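Local coordinates for protein N-acetylmuramoyl-L-alanine amidase (Mycolicibacterium smegmatis, PDB 7AGM) that probably hydrolyses the amide bond that joins N-acetylmuramic acid to L-alanine in peptidoglycan, using a bound zinc ion, at residues A7-F12 with G214-Q219; Y50-F55 with G184-P189; T56-L61 with E199-Y204. All coordinates share one frame; numbering follows the deposited sequence.

Two helices on one face of a mixed β-sheet tie the three contacts together. Interactions 2 and 3 follow one another on helix 52-69, with centres about 11 Å apart, and they touch where Phe55 packs on Arg201 and Tyr204. Interactions 1 and 3 share helix 198-219, their centres about 20 Å apart. Interactions 1 and 2 both reach the same sheet but lie on opposite sides of the chain's centre, about 28 Å between centres. In chain order the segments run 7-12, 50-55, 56-61, 184-189, 199-204 and 214-219. Interaction 1 thus joins the two ends of the enzyme, while interaction 2 reaches the zinc site and interaction 3 connects the helices between.

Interaction 1 of 3, residues A7-F12 with G214-Q219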
# COMPACT_ATOMS: atom_id res chain seq x y z
N ALA A 7 -7.54 16.37 11.13
CA ALA A 7 -8.91 16.21 10.66
C ALA A 7 -9.12 17.06 9.42
O ALA A 7 -8.58 18.17 9.30
CB ALA A 7 -9.90 16.60 11.76
N GLY A 8 -9.86 16.52 8.46
CA GLY A 8 -10.09 17.19 7.20
C GLY A 8 -9.06 16.90 6.13
O GLY A 8 -9.34 17.12 4.95
N MET A 9 -7.87 16.42 6.50
CA MET A 9 -6.90 16.04 5.49
C MET A 9 -7.40 14.81 4.73
O MET A 9 -8.30 14.10 5.18
CB MET A 9 -5.52 15.81 6.13
CG MET A 9 -4.96 17.10 6.74
SD MET A 9 -3.34 16.90 7.52
CE MET A 9 -2.23 17.07 6.13
N ILE A 10 -6.82 14.59 3.55
CA ILE A 10 -7.35 13.64 2.57
C ILE A 10 -6.35 12.52 2.34
O ILE A 10 -5.19 12.78 1.99
CB ILE A 10 -7.68 14.34 1.24
CG1 ILE A 10 -8.63 15.52 1.46
CG2 ILE A 10 -8.24 13.35 0.25
CD1 ILE A 10 -8.64 16.48 0.31
N VAL A 11 -6.80 11.28 2.51
CA VAL A 11 -5.98 10.09 2.26
C VAL A 11 -6.67 9.24 1.21
O VAL A 11 -7.85 8.89 1.35
CB VAL A 11 -5.77 9.28 3.56
CG1 VAL A 11 -5.00 7.99 3.27
CG2 VAL A 11 -5.07 10.13 4.62
N PHE A 12 -5.93 8.88 0.16
CA PHE A 12 -6.40 7.91 -0.83
C PHE A 12 -5.83 6.54 -0.48
O PHE A 12 -4.61 6.39 -0.33
CB PHE A 12 -5.97 8.33 -2.23
CG PHE A 12 -6.53 7.45 -3.32
CD1 PHE A 12 -7.83 7.65 -3.79
CD2 PHE A 12 -5.78 6.43 -3.88
CE1 PHE A 12 -8.35 6.85 -4.80
CE2 PHE A 12 -6.29 5.63 -4.89
CZ PHE A 12 -7.59 5.84 -5.35
N GLY A 214 0.93 9.93 11.73
CA GLY A 214 2.20 10.59 12.03
C GLY A 214 2.68 11.44 10.87
O GLY A 214 3.16 12.57 11.07
N PHE A 215 2.54 10.94 9.64
CA PHE A 215 2.94 11.72 8.48
C PHE A 215 2.03 12.93 8.29
O PHE A 215 2.51 14.05 8.05
CB PHE A 215 2.95 10.86 7.22
CG PHE A 215 3.25 11.65 5.96
CD1 PHE A 215 4.51 12.19 5.75
CD2 PHE A 215 2.27 11.85 5.00
CE1 PHE A 215 4.79 12.93 4.60
CE2 PHE A 215 2.54 12.58 3.85
CZ PHE A 215 3.82 13.12 3.65
N LEU A 216 0.71 12.74 8.38
CA LEU A 216 -0.20 13.87 8.23
C LEU A 216 0.09 14.96 9.25
O LEU A 216 0.09 16.15 8.92
CB LEU A 216 -1.65 13.40 8.37
CG LEU A 216 -2.21 12.51 7.24
CD1 LEU A 216 -3.64 12.12 7.62
CD2 LEU A 216 -2.17 13.20 5.89
N GLY A 217 0.37 14.56 10.49
CA GLY A 217 0.67 15.54 11.52
C GLY A 217 1.96 16.29 11.25
O GLY A 217 2.07 17.49 11.54
N SER A 218 2.96 15.61 10.69
CA SER A 218 4.22 16.26 10.36
C SER A 218 4.03 17.31 9.27
O SER A 218 4.74 18.32 9.25
CB SER A 218 5.24 15.22 9.90
OG SER A 218 5.01 14.87 8.54
N GLN A 219 3.08 17.09 8.35
CA GLN A 219 2.83 18.07 7.30
C GLN A 219 2.17 19.34 7.84
O GLN A 219 2.27 20.39 7.20
CB GLN A 219 2.02 17.46 6.16
CG GLN A 219 2.72 16.28 5.46
CD GLN A 219 4.08 16.66 4.87
OE1 GLN A 219 5.12 16.37 5.46
NE2 GLN A 219 4.06 17.29 3.71
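Met9 lays its thioether alongside Leu216, the two side chains running antiparallel to each other. The sulfur comes first, SD of Met9 standing 4.0 Å from CB of Leu216. Beyond it the terminal methyl reaches two parts of the same residue: Met9 CE is 3.9 Å from the branch methyl CD2 of Leu216, and Met9 CE also lies 3.7 Å from the carbonyl oxygen O of Leu216. A bend at the last torsion (chi3 84°), after an extended CB-CG bond, turns the methyl along the helix, where CE meets CB of Gln219 at 4.3 Å. The second branch of Leu216 serves another partner, its CD1 approaching CG2 of Val11 to 3.9 Å. Leu216 is therefore held between two residues of the N-terminal segment, one methyl for each.

This is how the last helix of the chain closes onto one face of the central mixed sheet in this α/β amidase fold. Segment 7-12 leads into strand 10-15, which lies between strands 73-76 and 102-109, and Leu216 also touches Ala102 of the latter. Ile10 and Phe12, in contrast, send their side chains to helix 88-98, so that the strand has helices packed against both of its faces.

Within the helix, local contacts arrange the residues next to Leu216. The backbone oxygen O of Phe215 accepts from OG of Ser218 at 2.7 Å, and Gln219 N donates to that same oxygen. The hydroxyl comes in at a bent C=O...O angle of 127°. Gln219 folds back over one face of the Phe215 ring, its CG 3.8 Å above the ring plane and shifted toward the rim, while Phe138 stacks with this phenyl group.

Interaction 2 of 3, residues Y50-F55 with G184-P189; sequences YPEHSF and GNMKNP. With ZN (zinc ion), chain C.
The zinc site of the amidase is built partly on the first turn of helix 52-69, and the segment just after strand 178-185 packs against that turn through a single methionine. Met186 enters with its sulfur against the first residue of the helix: SD is 3.5 Å from CA of Glu52 and 3.6 Å from Glu52 CB. Its methyl continues toward the preceding residues, CE lying 3.5 Å from O of Tyr50 and 3.9 Å from CD2 of the Tyr50 ring, which it meets obliquely as the two side chains cross at about a right angle. The turn at the end of the thioether (chi3 88°) carries CE to this position.

Met186 lies in a tight turn at the end of the strand, with a backbone hydrogen bond to Asp109. A type I β-turn runs from Asn185 to Asn188, and Asn185 adds an Asx turn, its OD1 accepting from Lys187 N at 2.9 Å, with the donor well above the amide plane. Ala108 and Met195 pack on Met186 as well.

From the same residue that the sulfur supports, the carboxylate reaches the metal. The Glu52 chain is fully extended, CG anti to the backbone N (chi1 -180°), and OE2 binds zinc at 2.0 Å. His17 and His107 complete the protein ligands, and three waters fill the remaining positions. Water 1 is shared: it binds zinc and donates to Glu52 OE1 at 2.8 Å, while Thr44 gives Glu52 a further polar partner.

The chemistry is divided accordingly. OE2 holds the zinc while OE1 accepts from a zinc-bound water, and Met186, offering only apolar and sulfur surface, packs at the base of Glu52 and probably helps to fix where its chain starts.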
# COMPACT_ATOMS: atom_id res chain seq x y z
N TYR A 50 -5.31 -18.47 0.52
CA TYR A 50 -5.91 -17.21 0.94
C TYR A 50 -5.31 -16.10 0.09
O TYR A 50 -4.09 -15.93 0.10
CB TYR A 50 -5.67 -16.96 2.43
CG TYR A 50 -6.21 -15.64 2.92
CD1 TYR A 50 -7.58 -15.38 2.95
CD2 TYR A 50 -5.35 -14.64 3.35
CE1 TYR A 50 -8.07 -14.15 3.39
CE2 TYR A 50 -5.83 -13.42 3.78
CZ TYR A 50 -7.18 -13.17 3.81
OH TYR A 50 -7.63 -11.95 4.25
N PRO A 51 -6.11 -15.37 -0.69
CA PRO A 51 -5.53 -14.47 -1.69
C PRO A 51 -5.17 -13.09 -1.17
O PRO A 51 -5.83 -12.51 -0.30
CB PRO A 51 -6.66 -14.35 -2.73
CG PRO A 51 -7.92 -14.52 -1.94
CD PRO A 51 -7.58 -15.45 -0.78
N GLU A 52 -4.08 -12.56 -1.75
CA GLU A 52 -3.64 -11.20 -1.45
C GLU A 52 -4.79 -10.20 -1.56
O GLU A 52 -4.93 -9.31 -0.71
CB GLU A 52 -2.50 -10.80 -2.38
CG GLU A 52 -2.01 -9.38 -2.10
CD GLU A 52 -0.91 -8.94 -3.04
OE1 GLU A 52 -0.47 -9.76 -3.88
OE2 GLU A 52 -0.49 -7.76 -2.96
N HIS A 53 -5.63 -10.33 -2.59
CA HIS A 53 -6.65 -9.32 -2.81
C HIS A 53 -7.64 -9.24 -1.65
O HIS A 53 -8.16 -8.16 -1.36
CB HIS A 53 -7.36 -9.52 -4.16
CG HIS A 53 -8.29 -10.69 -4.20
ND1 HIS A 53 -9.57 -10.65 -3.66
CD2 HIS A 53 -8.16 -11.92 -4.76
CE1 HIS A 53 -10.17 -11.81 -3.87
NE2 HIS A 53 -9.34 -12.59 -4.54
N SER A 54 -7.91 -10.36 -0.97
CA SER A 54 -8.80 -10.32 0.18
C SER A 54 -8.10 -9.75 1.41
O SER A 54 -8.70 -8.99 2.18
CB SER A 54 -9.37 -11.71 0.47
OG SER A 54 -10.15 -12.16 -0.63
N PHE A 55 -6.82 -10.09 1.60
CA PHE A 55 -6.05 -9.49 2.68
C PHE A 55 -6.00 -7.97 2.55
O PHE A 55 -6.22 -7.24 3.52
CB PHE A 55 -4.63 -10.04 2.72
CG PHE A 55 -3.71 -9.22 3.59
CD1 PHE A 55 -3.80 -9.30 4.97
CD2 PHE A 55 -2.80 -8.34 3.02
CE1 PHE A 55 -2.98 -8.52 5.78
CE2 PHE A 55 -1.98 -7.57 3.83
CZ PHE A 55 -2.06 -7.65 5.20
N GLY A 184 3.78 -8.14 4.48
CA GLY A 184 4.46 -9.37 4.86
C GLY A 184 4.52 -10.30 3.68
O GLY A 184 4.10 -9.97 2.57
N ASN A 185 5.05 -11.50 3.94
CA ASN A 185 5.23 -12.53 2.92
C ASN A 185 4.13 -13.57 3.09
O ASN A 185 4.11 -14.30 4.09
CB ASN A 185 6.61 -13.16 3.09
CG ASN A 185 6.89 -14.27 2.10
OD1 ASN A 185 6.12 -14.50 1.17
ND2 ASN A 185 8.02 -14.96 2.29
N MET A 186 3.24 -13.67 2.10
CA MET A 186 2.15 -14.64 2.19
C MET A 186 2.66 -16.08 2.18
O MET A 186 1.92 -16.98 2.59
CB MET A 186 1.17 -14.46 1.03
CG MET A 186 0.58 -13.05 0.96
SD MET A 186 -1.04 -13.00 0.13
CE MET A 186 -2.18 -13.31 1.49
N LYS A 187 3.89 -16.30 1.72
CA LYS A 187 4.48 -17.63 1.68
C LYS A 187 5.17 -18.01 2.98
O LYS A 187 5.64 -19.15 3.10
CB LYS A 187 5.48 -17.73 0.53
CG LYS A 187 4.90 -17.32 -0.82
CD LYS A 187 3.73 -18.20 -1.20
CE LYS A 187 3.21 -17.83 -2.58
NZ LYS A 187 1.96 -18.59 -2.91
N ASN A 188 5.25 -17.11 3.95
CA ASN A 188 5.88 -17.35 5.25
C ASN A 188 4.82 -17.81 6.26
O ASN A 188 3.72 -17.27 6.28
CB ASN A 188 6.55 -16.08 5.76
CG ASN A 188 7.03 -16.21 7.19
OD1 ASN A 188 6.36 -15.77 8.12
ND2 ASN A 188 8.20 -16.81 7.36
N PRO A 189 5.13 -18.81 7.10
CA PRO A 189 4.11 -19.30 8.05
C PRO A 189 3.61 -18.27 9.05
O PRO A 189 2.42 -18.31 9.41
CB PRO A 189 4.80 -20.49 8.73
CG PRO A 189 5.80 -20.97 7.72
CD PRO A 189 6.28 -19.72 7.00
ZN ZN C . 0.45 -6.89 -4.56
O HOH W 1 1.36 -8.52 -5.63
O HOH W 2 1.73 -6.21 -6.26
O HOH W 3 2.27 -7.43 -3.72

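Interaction 3 of 3, residues T56-L61 with E199-Y204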
# COMPACT_ATOMS: atom_id res chain seq x y z
N THR A 56 -5.67 -7.48 1.35
CA THR A 56 -5.53 -6.03 1.20
C THR A 56 -6.87 -5.34 1.37
O THR A 56 -6.95 -4.25 1.95
CB THR A 56 -4.92 -5.68 -0.16
OG1 THR A 56 -5.83 -6.02 -1.21
CG2 THR A 56 -3.57 -6.39 -0.37
N TRP A 57 -7.94 -5.96 0.87
CA TRP A 57 -9.28 -5.37 0.99
C TRP A 57 -9.68 -5.21 2.45
O TRP A 57 -9.99 -4.10 2.91
CB TRP A 57 -10.27 -6.26 0.24
CG TRP A 57 -11.70 -5.87 0.44
CD1 TRP A 57 -12.66 -6.56 1.12
CD2 TRP A 57 -12.34 -4.69 -0.07
NE1 TRP A 57 -13.86 -5.89 1.07
CE2 TRP A 57 -13.69 -4.74 0.34
CE3 TRP A 57 -11.90 -3.60 -0.83
CZ2 TRP A 57 -14.60 -3.73 0.03
CZ3 TRP A 57 -12.81 -2.60 -1.15
CH2 TRP A 57 -14.14 -2.68 -0.71
N ASP A 58 -9.64 -6.30 3.22
CA ASP A 58 -10.12 -6.22 4.60
C ASP A 58 -9.21 -5.34 5.45
O ASP A 58 -9.70 -4.54 6.27
CB ASP A 58 -10.26 -7.62 5.19
CG ASP A 58 -10.93 -7.59 6.54
OD1 ASP A 58 -12.15 -7.35 6.58
OD2 ASP A 58 -10.23 -7.78 7.56
N THR A 59 -7.90 -5.42 5.25
CA THR A 59 -6.99 -4.55 5.99
C THR A 59 -7.26 -3.08 5.68
O THR A 59 -7.27 -2.24 6.59
CB THR A 59 -5.54 -4.92 5.67
OG1 THR A 59 -5.32 -6.30 6.01
CG2 THR A 59 -4.55 -4.07 6.46
N THR A 60 -7.53 -2.77 4.41
CA THR A 60 -7.78 -1.38 4.03
C THR A 60 -9.09 -0.88 4.64
O THR A 60 -9.17 0.29 5.06
CB THR A 60 -7.75 -1.21 2.51
OG1 THR A 60 -6.46 -1.60 2.00
CG2 THR A 60 -7.99 0.26 2.14
N LEU A 61 -10.11 -1.74 4.74
CA LEU A 61 -11.36 -1.34 5.38
C LEU A 61 -11.12 -0.96 6.84
O LEU A 61 -11.72 -0.01 7.36
CB LEU A 61 -12.38 -2.47 5.30
CG LEU A 61 -12.95 -2.77 3.92
CD1 LEU A 61 -13.93 -3.94 3.99
CD2 LEU A 61 -13.63 -1.53 3.33
N GLU A 199 -7.76 -10.48 13.64
CA GLU A 199 -6.95 -9.73 14.58
C GLU A 199 -5.59 -9.38 13.99
O GLU A 199 -5.06 -8.30 14.25
CB GLU A 199 -6.78 -10.50 15.90
CG GLU A 199 -8.07 -10.64 16.69
CD GLU A 199 -8.94 -11.78 16.21
OE1 GLU A 199 -8.42 -12.69 15.53
OE2 GLU A 199 -10.16 -11.76 16.50
N GLY A 200 -5.03 -10.27 13.18
CA GLY A 200 -3.79 -9.94 12.48
C GLY A 200 -3.97 -8.81 11.49
O GLY A 200 -3.12 -7.92 11.39
N ARG A 201 -5.08 -8.82 10.74
CA ARG A 201 -5.32 -7.73 9.80
C ARG A 201 -5.55 -6.42 10.54
O ARG A 201 -5.10 -5.35 10.09
CB ARG A 201 -6.48 -8.08 8.86
CG ARG A 201 -6.17 -9.30 7.97
CD ARG A 201 -7.18 -9.50 6.86
NE ARG A 201 -8.51 -9.83 7.38
CZ ARG A 201 -8.94 -11.05 7.66
NH1 ARG A 201 -8.16 -12.11 7.47
NH2 ARG A 201 -10.18 -11.23 8.12
N GLN A 202 -6.20 -6.47 11.70
CA GLN A 202 -6.33 -5.27 12.53
C GLN A 202 -4.98 -4.79 13.02
O GLN A 202 -4.74 -3.58 13.11
CB GLN A 202 -7.27 -5.55 13.71
CG GLN A 202 -7.65 -4.29 14.48
CD GLN A 202 -8.49 -3.34 13.65
OE1 GLN A 202 -9.45 -3.75 13.00
NE2 GLN A 202 -8.13 -2.06 13.67
N LYS A 203 -4.08 -5.73 13.34
CA LYS A 203 -2.73 -5.39 13.78
C LYS A 203 -1.99 -4.62 12.69
O LYS A 203 -1.39 -3.56 12.95
CB LYS A 203 -1.99 -6.68 14.14
CG LYS A 203 -0.54 -6.55 14.59
CD LYS A 203 0.13 -7.93 14.58
CE LYS A 203 1.59 -7.89 15.01
NZ LYS A 203 1.72 -7.38 16.40
N TYR A 204 -2.02 -5.13 11.45
CA TYR A 204 -1.43 -4.39 10.34
C TYR A 204 -2.09 -3.03 10.16
O TYR A 204 -1.42 -2.02 9.94
CB TYR A 204 -1.54 -5.20 9.05
CG TYR A 204 -0.61 -6.39 8.95
CD1 TYR A 204 0.78 -6.22 8.96
CD2 TYR A 204 -1.11 -7.68 8.83
CE1 TYR A 204 1.64 -7.32 8.85
CE2 TYR A 204 -0.28 -8.76 8.72
CZ TYR A 204 1.09 -8.59 8.74
OH TYR A 204 1.91 -9.70 8.63
O HOH W 4 -12.57 -9.52 8.53
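Arg201 crosses from helix 198-219 to helix 52-69, and its successive atoms pass from Thr59 to Asp58 and then to water. Its CB rests 3.6 Å from OG1 of Thr59, a hydroxyl that is itself hydrogen-bonded to the backbone O of Phe55. CG stays beside OG1 of Thr59, and CD moves on to the carboxylate, 3.6 Å from OD2 of Asp58. The chain then bends (chi3 -65°), bringing the NE-H edge round to Asp58. There NE donates to OD2 of Asp58 at 2.7 Å in a nearly straight bond (171°), a hydrogen bond that forms part of a salt bridge. The acceptor lies in the guanidinium plane, yet it is approached from above its own carboxylate plane, the two flat groups standing close to perpendicular. At the tip, NH2 donates to water 4 at 3.0 Å, and this water returns a weak bond to Asp58 OD1, while NH1 is hydrogen-bonded to the backbone O of Met195. OD2 of Asp58 carries a second charge partner in Arg62, which probably helps to balance the carboxylate.

One residue further along helix 52-69, Thr59 CG2 packs on CB of Tyr204 at 4.1 Å. Small Thr59, where the backbones come nearest, is consistent with the close spacing: the axes of segments 56-61 and 199-204 approach to 8.7 Å and cross at -60°, both helices covering the same face of the mixed sheet in this α/β amidase fold.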